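Local coordinates for protein bile salt hydrolase/transferase (Clostridium perfringens, PDB 2BJF) that hydrolyses the amide bond of glycine- and taurine-conjugated bile salts, releasing the free bile acid and the amino acid, at residues M57-M71 and Y278-Y291. Numbering follows the deposited sequence.
Sequences MGTIFDDYPTFADGM and YTSCMCLEKGIYYY. With DXC ((3alpha,5beta,12alpha)-3,12-dihydroxycholan-24-oic acid), chain B.
Three hydroxyls close on the carboxylate of Asp69, at the corner the chain turns at Ala68 and Asp69. Tyr278 OH donates to Asp69 OD1 at 2.6 Å, on the syn lone pair of that oxygen, which lies at the edge of the Tyr278 ring, in its plane. Asp69 OD2 is gripped twice, from opposite faces of the carboxylate plane: Tyr289 OH arrives on the syn side at 2.7 Å, its ring only 13° from the carboxylate plane, and Ser280 OG comes from well above the plane at 2.9 Å. A chi1 of 50° sets Asp69 CG between its backbone N and carbonyl carbon. Met57 lies alongside Tyr278; bends at chi2 and chi3 curl its chain until CE stands over the ring centre, 3.9 Å from the Tyr278 centroid, a CH-pi contact. The same methyl covers the rim of one Tyr291 face. Met71 and Met282 lie alongside, pointing opposite ways: Met282 SD is 3.3 Å from Gly70 C, and Met71 CE reaches Ile288 C, by the G1 bulge of Gly287 and Ile288 opposite Cys283. Ala68 CB touches Tyr278 OH. It also packs on the bound deoxycholate. The contact joins the sheets holding strands 54-61 and 275-283, consistent with the facing sheets of an Ntn hydrolase. Asp69 OD1 also salt-bridges Arg18, a deoxycholate-binding residue; the hydroxyls and Arg18 would stabilise a buried negative charge, and Asp69 is probably held to orient Arg18 at the bile-acid pocket.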
loop_
_atom_site.group_PDB
_atom_site.type_symbol
_atom_site.label_atom_id
_atom_site.label_comp_id
_atom_site.label_asym_id
_atom_site.label_seq_id
_atom_site.Cartn_x
_atom_site.Cartn_y
_atom_site.Cartn_z
ATOM N N MET A 57 -33.371 10.737 -8.913
ATOM C CA MET A 57 -32.758 10.675 -10.234
ATOM C C MET A 57 -33.144 9.378 -10.925
ATOM O O MET A 57 -33.070 8.300 -10.335
ATOM C CB MET A 57 -31.233 10.770 -10.134
ATOM C CG MET A 57 -30.536 11.052 -11.464
ATOM S SD MET A 57 -30.686 12.772 -11.993
ATOM C CE MET A 57 -29.488 13.560 -10.917
ATOM N N GLY A 58 -33.554 9.486 -12.182
ATOM C CA GLY A 58 -33.878 8.312 -12.975
ATOM C C GLY A 58 -34.077 8.659 -14.431
ATOM O O GLY A 58 -33.658 9.721 -14.890
ATOM N N THR A 59 -34.717 7.752 -15.157
ATOM C CA THR A 59 -35.052 7.985 -16.554
ATOM C C THR A 59 -36.397 7.351 -16.897
ATOM O O THR A 59 -36.851 6.424 -16.219
ATOM C CB THR A 59 -33.938 7.489 -17.515
ATOM O OG1 THR A 59 -34.226 7.916 -18.852
ATOM C CG2 THR A 59 -33.792 5.964 -17.479
ATOM N N ILE A 60 -37.037 7.878 -17.935
ATOM C CA ILE A 60 -38.290 7.319 -18.423
ATOM C C ILE A 60 -37.993 6.513 -19.685
ATOM O O ILE A 60 -37.753 7.074 -20.758
ATOM C CB ILE A 60 -39.360 8.414 -18.663
ATOM C CG1 ILE A 60 -39.590 9.219 -17.376
ATOM C CG2 ILE A 60 -40.670 7.788 -19.139
ATOM C CD1 ILE A 60 -40.267 10.564 -17.580
ATOM N N PHE A 61 -37.986 5.193 -19.529
ATOM C CA PHE A 61 -37.621 4.273 -20.599
ATOM C C PHE A 61 -38.860 3.534 -21.079
ATOM O O PHE A 61 -39.558 2.896 -20.284
ATOM C CB PHE A 61 -36.564 3.281 -20.101
ATOM C CG PHE A 61 -35.891 2.500 -21.198
ATOM C CD1 PHE A 61 -34.744 2.991 -21.818
ATOM C CD2 PHE A 61 -36.391 1.264 -21.599
ATOM C CE1 PHE A 61 -34.114 2.267 -22.829
ATOM C CE2 PHE A 61 -35.768 0.534 -22.610
ATOM C CZ PHE A 61 -34.627 1.037 -23.225
ATOM N N ASP A 62 -39.130 3.633 -22.380
ATOM C CA ASP A 62 -40.319 3.038 -22.996
ATOM C C ASP A 62 -41.601 3.458 -22.258
ATOM O O ASP A 62 -42.503 2.644 -22.043
ATOM C CB ASP A 62 -40.184 1.507 -23.064
ATOM C CG ASP A 62 -41.008 0.891 -24.182
ATOM O OD1 ASP A 62 -40.957 1.406 -25.319
ATOM O OD2 ASP A 62 -41.697 -0.121 -23.926
ATOM N N ASP A 63 -41.650 4.735 -21.871
ATOM C CA ASP A 63 -42.770 5.348 -21.134
ATOM C C ASP A 63 -42.855 4.952 -19.646
ATOM O O ASP A 63 -43.820 5.302 -18.961
ATOM C CB ASP A 63 -44.112 5.109 -21.854
ATOM C CG ASP A 63 -45.053 6.304 -21.767
ATOM O OD1 ASP A 63 -44.875 7.164 -20.875
ATOM O OD2 ASP A 63 -45.982 6.385 -22.599
ATOM N N TYR A 64 -41.842 4.246 -19.144
ATOM C CA TYR A 64 -41.843 3.772 -17.756
ATOM C C TYR A 64 -40.692 4.355 -16.927
ATOM O O TYR A 64 -39.536 4.296 -17.351
ATOM C CB TYR A 64 -41.806 2.240 -17.711
ATOM C CG TYR A 64 -42.166 1.657 -16.361
ATOM C CD1 TYR A 64 -43.499 1.503 -15.982
ATOM C CD2 TYR A 64 -41.174 1.261 -15.462
ATOM C CE1 TYR A 64 -43.839 0.970 -14.746
ATOM C CE2 TYR A 64 -41.504 0.727 -14.218
ATOM C CZ TYR A 64 -42.838 0.585 -13.868
ATOM O OH TYR A 64 -43.177 0.059 -12.643
ATOM N N PRO A 65 -41.005 4.911 -15.737
ATOM C CA PRO A 65 -39.968 5.500 -14.888
ATOM C C PRO A 65 -39.159 4.454 -14.120
ATOM O O PRO A 65 -39.729 3.544 -13.514
ATOM C CB PRO A 65 -40.765 6.379 -13.920
ATOM C CG PRO A 65 -42.098 5.721 -13.820
ATOM C CD PRO A 65 -42.348 5.024 -15.132
ATOM N N THR A 66 -37.837 4.590 -14.166
ATOM C CA THR A 66 -36.931 3.721 -13.415
ATOM C C THR A 66 -35.834 4.572 -12.772
ATOM O O THR A 66 -35.333 5.516 -13.388
ATOM C CB THR A 66 -36.358 2.569 -14.291
ATOM O OG1 THR A 66 -35.541 1.707 -13.491
ATOM C CG2 THR A 66 -35.547 3.101 -15.478
ATOM N N PHE A 67 -35.473 4.240 -11.534
ATOM C CA PHE A 67 -34.654 5.131 -10.704
ATOM C C PHE A 67 -33.238 4.643 -10.414
ATOM O O PHE A 67 -32.985 3.440 -10.320
ATOM C CB PHE A 67 -35.366 5.422 -9.381
ATOM C CG PHE A 67 -36.542 6.342 -9.517
ATOM C CD1 PHE A 67 -36.399 7.707 -9.286
ATOM C CD2 PHE A 67 -37.791 5.850 -9.877
ATOM C CE1 PHE A 67 -37.484 8.569 -9.413
ATOM C CE2 PHE A 67 -38.882 6.704 -10.010
ATOM C CZ PHE A 67 -38.728 8.066 -9.776
ATOM N N ALA A 68 -32.329 5.605 -10.261
ATOM C CA ALA A 68 -30.956 5.343 -9.831
ATOM C C ALA A 68 -30.823 5.546 -8.323
ATOM O O ALA A 68 -30.118 4.796 -7.643
ATOM C CB ALA A 68 -29.995 6.250 -10.572
ATOM N N ASP A 69 -31.496 6.578 -7.816
ATOM C CA ASP A 69 -31.584 6.861 -6.383
ATOM C C ASP A 69 -32.712 7.852 -6.136
ATOM O O ASP A 69 -33.023 8.676 -6.998
ATOM C CB ASP A 69 -30.263 7.394 -5.811
ATOM C CG ASP A 69 -29.687 8.540 -6.621
ATOM O OD1 ASP A 69 -29.010 8.264 -7.630
ATOM O OD2 ASP A 69 -29.901 9.710 -6.238
ATOM N N GLY A 70 -33.322 7.766 -4.960
ATOM C CA GLY A 70 -34.431 8.646 -4.625
ATOM C C GLY A 70 -34.940 8.480 -3.211
ATOM O O GLY A 70 -34.402 7.697 -2.427
ATOM N N MET A 71 -35.985 9.234 -2.890
ATOM C CA MET A 71 -36.634 9.149 -1.591
ATOM C C MET A 71 -38.137 9.317 -1.746
ATOM O O MET A 71 -38.616 9.731 -2.805
ATOM C CB MET A 71 -36.090 10.226 -0.648
ATOM C CG MET A 71 -36.373 11.639 -1.114
ATOM S SD MET A 71 -35.710 12.903 -0.029
ATOM C CE MET A 71 -35.378 14.146 -1.260
ATOM N N TYR A 278 -22.486 12.340 -11.323
ATOM C CA TYR A 278 -23.180 13.215 -10.379
ATOM C C TYR A 278 -23.029 12.748 -8.934
ATOM O O TYR A 278 -22.690 11.590 -8.669
ATOM C CB TYR A 278 -24.663 13.420 -10.756
ATOM C CG TYR A 278 -25.588 12.238 -10.538
ATOM C CD1 TYR A 278 -26.138 11.974 -9.280
ATOM C CD2 TYR A 278 -25.952 11.413 -11.598
ATOM C CE1 TYR A 278 -27.001 10.900 -9.082
ATOM C CE2 TYR A 278 -26.820 10.341 -11.412
ATOM C CZ TYR A 278 -27.333 10.087 -10.152
ATOM O OH TYR A 278 -28.190 9.025 -9.971
ATOM N N THR A 279 -23.268 13.673 -8.012
ATOM C CA THR A 279 -23.283 13.382 -6.589
ATOM C C THR A 279 -24.593 13.909 -6.025
ATOM O O THR A 279 -24.877 15.105 -6.113
ATOM C CB THR A 279 -22.088 14.035 -5.868
ATOM O OG1 THR A 279 -20.865 13.575 -6.457
ATOM C CG2 THR A 279 -22.089 13.690 -4.382
ATOM N N SER A 280 -25.396 13.005 -5.470
ATOM C CA SER A 280 -26.683 13.373 -4.893
ATOM C C SER A 280 -26.651 13.274 -3.372
ATOM O O SER A 280 -25.948 12.436 -2.807
ATOM C CB SER A 280 -27.807 12.504 -5.463
ATOM O OG SER A 280 -27.702 11.161 -5.028
ATOM N N CYS A 281 -27.408 14.152 -2.724
ATOM C CA CYS A 281 -27.547 14.156 -1.276
ATOM C C CYS A 281 -28.975 14.537 -0.931
ATOM O O CYS A 281 -29.406 15.660 -1.192
ATOM C CB CYS A 281 -26.567 15.142 -0.637
ATOM S SG CYS A 281 -26.711 15.266 1.161
ATOM N N MET A 282 -29.704 13.592 -0.349
ATOM C CA MET A 282 -31.096 13.806 0.018
ATOM C C MET A 282 -31.213 14.109 1.502
ATOM O O MET A 282 -30.728 13.343 2.336
ATOM C CB MET A 282 -31.928 12.564 -0.322
ATOM C CG MET A 282 -32.046 12.289 -1.811
ATOM S SD MET A 282 -32.641 10.629 -2.181
ATOM C CE MET A 282 -31.103 9.714 -2.247
ATOM N N CYS A 283 -31.839 15.235 1.830
ATOM C CA CYS A 283 -32.205 15.506 3.212
ATOM C C CYS A 283 -33.563 14.867 3.448
ATOM O O CYS A 283 -34.599 15.400 3.038
ATOM C CB CYS A 283 -32.241 17.003 3.510
ATOM S SG CYS A 283 -32.618 17.345 5.239
ATOM N N LEU A 284 -33.541 13.712 4.104
ATOM C CA LEU A 284 -34.714 12.843 4.199
ATOM C C LEU A 284 -35.913 13.466 4.924
ATOM O O LEU A 284 -37.051 13.303 4.481
ATOM C CB LEU A 284 -34.332 11.488 4.809
ATOM C CG LEU A 284 -33.306 10.647 4.033
ATOM C CD1 LEU A 284 -32.847 9.462 4.866
ATOM C CD2 LEU A 284 -33.850 10.181 2.682
ATOM N N GLU A 285 -35.659 14.177 6.022
ATOM C CA GLU A 285 -36.729 14.852 6.772
ATOM C C GLU A 285 -37.419 15.938 5.950
ATOM O O GLU A 285 -38.644 16.081 5.999
ATOM C CB GLU A 285 -36.192 15.466 8.070
ATOM C CG GLU A 285 -35.957 14.474 9.205
ATOM C CD GLU A 285 -34.575 13.838 9.181
ATOM O OE1 GLU A 285 -33.820 14.041 8.206
ATOM O OE2 GLU A 285 -34.243 13.129 10.154
ATOM N N LYS A 286 -36.624 16.691 5.193
ATOM C CA LYS A 286 -37.104 17.873 4.476
ATOM C C LYS A 286 -37.622 17.558 3.072
ATOM O O LYS A 286 -38.328 18.370 2.471
ATOM C CB LYS A 286 -35.998 18.934 4.406
ATOM C CG LYS A 286 -35.628 19.545 5.758
ATOM C CD LYS A 286 -34.369 20.403 5.678
ATOM C CE LYS A 286 -34.647 21.801 5.150
ATOM N NZ LYS A 286 -33.389 22.579 4.994
ATOM N N GLY A 287 -37.265 16.384 2.556
ATOM C CA GLY A 287 -37.671 15.970 1.214
ATOM C C GLY A 287 -37.008 16.774 0.110
ATOM O O GLY A 287 -37.582 16.956 -0.967
ATOM N N ILE A 288 -35.793 17.249 0.375
ATOM C CA ILE A 288 -35.037 18.015 -0.613
ATOM C C ILE A 288 -33.940 17.155 -1.235
ATOM O O ILE A 288 -33.110 16.568 -0.530
ATOM C CB ILE A 288 -34.443 19.321 -0.024
ATOM C CG1 ILE A 288 -35.551 20.188 0.587
ATOM C CG2 ILE A 288 -33.692 20.104 -1.107
ATOM C CD1 ILE A 288 -35.050 21.342 1.441
ATOM N N TYR A 289 -33.969 17.075 -2.561
ATOM C CA TYR A 289 -32.965 16.362 -3.332
ATOM C C TYR A 289 -31.904 17.363 -3.790
ATOM O O TYR A 289 -32.175 18.223 -4.634
ATOM C CB TYR A 289 -33.626 15.672 -4.536
ATOM C CG TYR A 289 -32.727 14.723 -5.301
ATOM C CD1 TYR A 289 -32.756 13.352 -5.050
ATOM C CD2 TYR A 289 -31.860 15.193 -6.288
ATOM C CE1 TYR A 289 -31.933 12.475 -5.751
ATOM C CE2 TYR A 289 -31.032 14.327 -6.994
ATOM C CZ TYR A 289 -31.077 12.970 -6.721
ATOM O OH TYR A 289 -30.258 12.112 -7.418
ATOM N N TYR A 290 -30.708 17.264 -3.210
ATOM C CA TYR A 290 -29.568 18.079 -3.630
ATOM C C TYR A 290 -28.661 17.266 -4.541
ATOM O O TYR A 290 -28.454 16.075 -4.311
ATOM C CB TYR A 290 -28.736 18.540 -2.432
ATOM C CG TYR A 290 -29.453 19.382 -1.403
ATOM C CD1 TYR A 290 -29.596 20.760 -1.571
ATOM C CD2 TYR A 290 -29.953 18.806 -0.236
ATOM C CE1 TYR A 290 -30.239 21.537 -0.613
ATOM C CE2 TYR A 290 -30.592 19.570 0.728
ATOM C CZ TYR A 290 -30.734 20.933 0.535
ATOM O OH TYR A 290 -31.372 21.690 1.489
ATOM N N TYR A 291 -28.107 17.910 -5.565
ATOM C CA TYR A 291 -27.130 17.243 -6.425
ATOM C C TYR A 291 -26.253 18.232 -7.180
ATOM O O TYR A 291 -26.649 19.371 -7.430
ATOM C CB TYR A 291 -27.827 16.295 -7.417
ATOM C CG TYR A 291 -28.364 16.987 -8.650
ATOM C CD1 TYR A 291 -27.690 16.905 -9.868
ATOM C CD2 TYR A 291 -29.540 17.737 -8.596
ATOM C CE1 TYR A 291 -28.171 17.551 -11.002
ATOM C CE2 TYR A 291 -30.029 18.386 -9.725
ATOM C CZ TYR A 291 -29.340 18.287 -10.923
ATOM O OH TYR A 291 -29.821 18.925 -12.043
HETATM C C1 DXC B . -30.493 -1.092 -20.125
HETATM C C2 DXC B . -31.317 -1.492 -18.901
HETATM C C3 DXC B . -32.491 -0.538 -18.618
HETATM C C4 DXC B . -32.092 0.948 -18.568
HETATM C C5 DXC B . -31.253 1.293 -19.800
HETATM C C6 DXC B . -30.057 0.366 -20.024
HETATM C C7 DXC B . -33.226 -1.002 -17.351
HETATM C C8 DXC B . -32.494 -0.665 -16.050
HETATM C C9 DXC B . -31.987 0.776 -15.973
HETATM C C10 DXC B . -31.286 1.227 -17.273
HETATM C C11 DXC B . -30.965 0.937 -14.843
HETATM C C12 DXC B . -30.436 2.361 -14.652
HETATM C C13 DXC B . -29.787 2.851 -15.956
HETATM C C14 DXC B . -30.729 2.662 -17.156
HETATM C C15 DXC B . -31.301 0.416 -13.445
HETATM C C16 DXC B . -30.280 1.134 -12.556
HETATM C C17 DXC B . -29.496 2.098 -13.464
HETATM C C18 DXC B . -33.343 1.825 -18.618
HETATM C C19 DXC B . -28.877 3.275 -12.679
HETATM O O1 DXC B . -28.538 2.187 -16.203
HETATM O O2 DXC B . -29.333 -1.928 -20.209
HETATM C C20 DXC B . -31.559 3.339 -14.257
HETATM C C21 DXC B . -27.814 2.790 -11.683
HETATM C C22 DXC B . -26.647 2.064 -12.360
HETATM C C23 DXC B . -25.387 2.086 -11.524
HETATM O O3 DXC B . -25.339 2.790 -10.493
HETATM O O4 DXC B . -24.426 1.387 -11.909
HETATM C C24 DXC B . -28.288 4.390 -13.548
#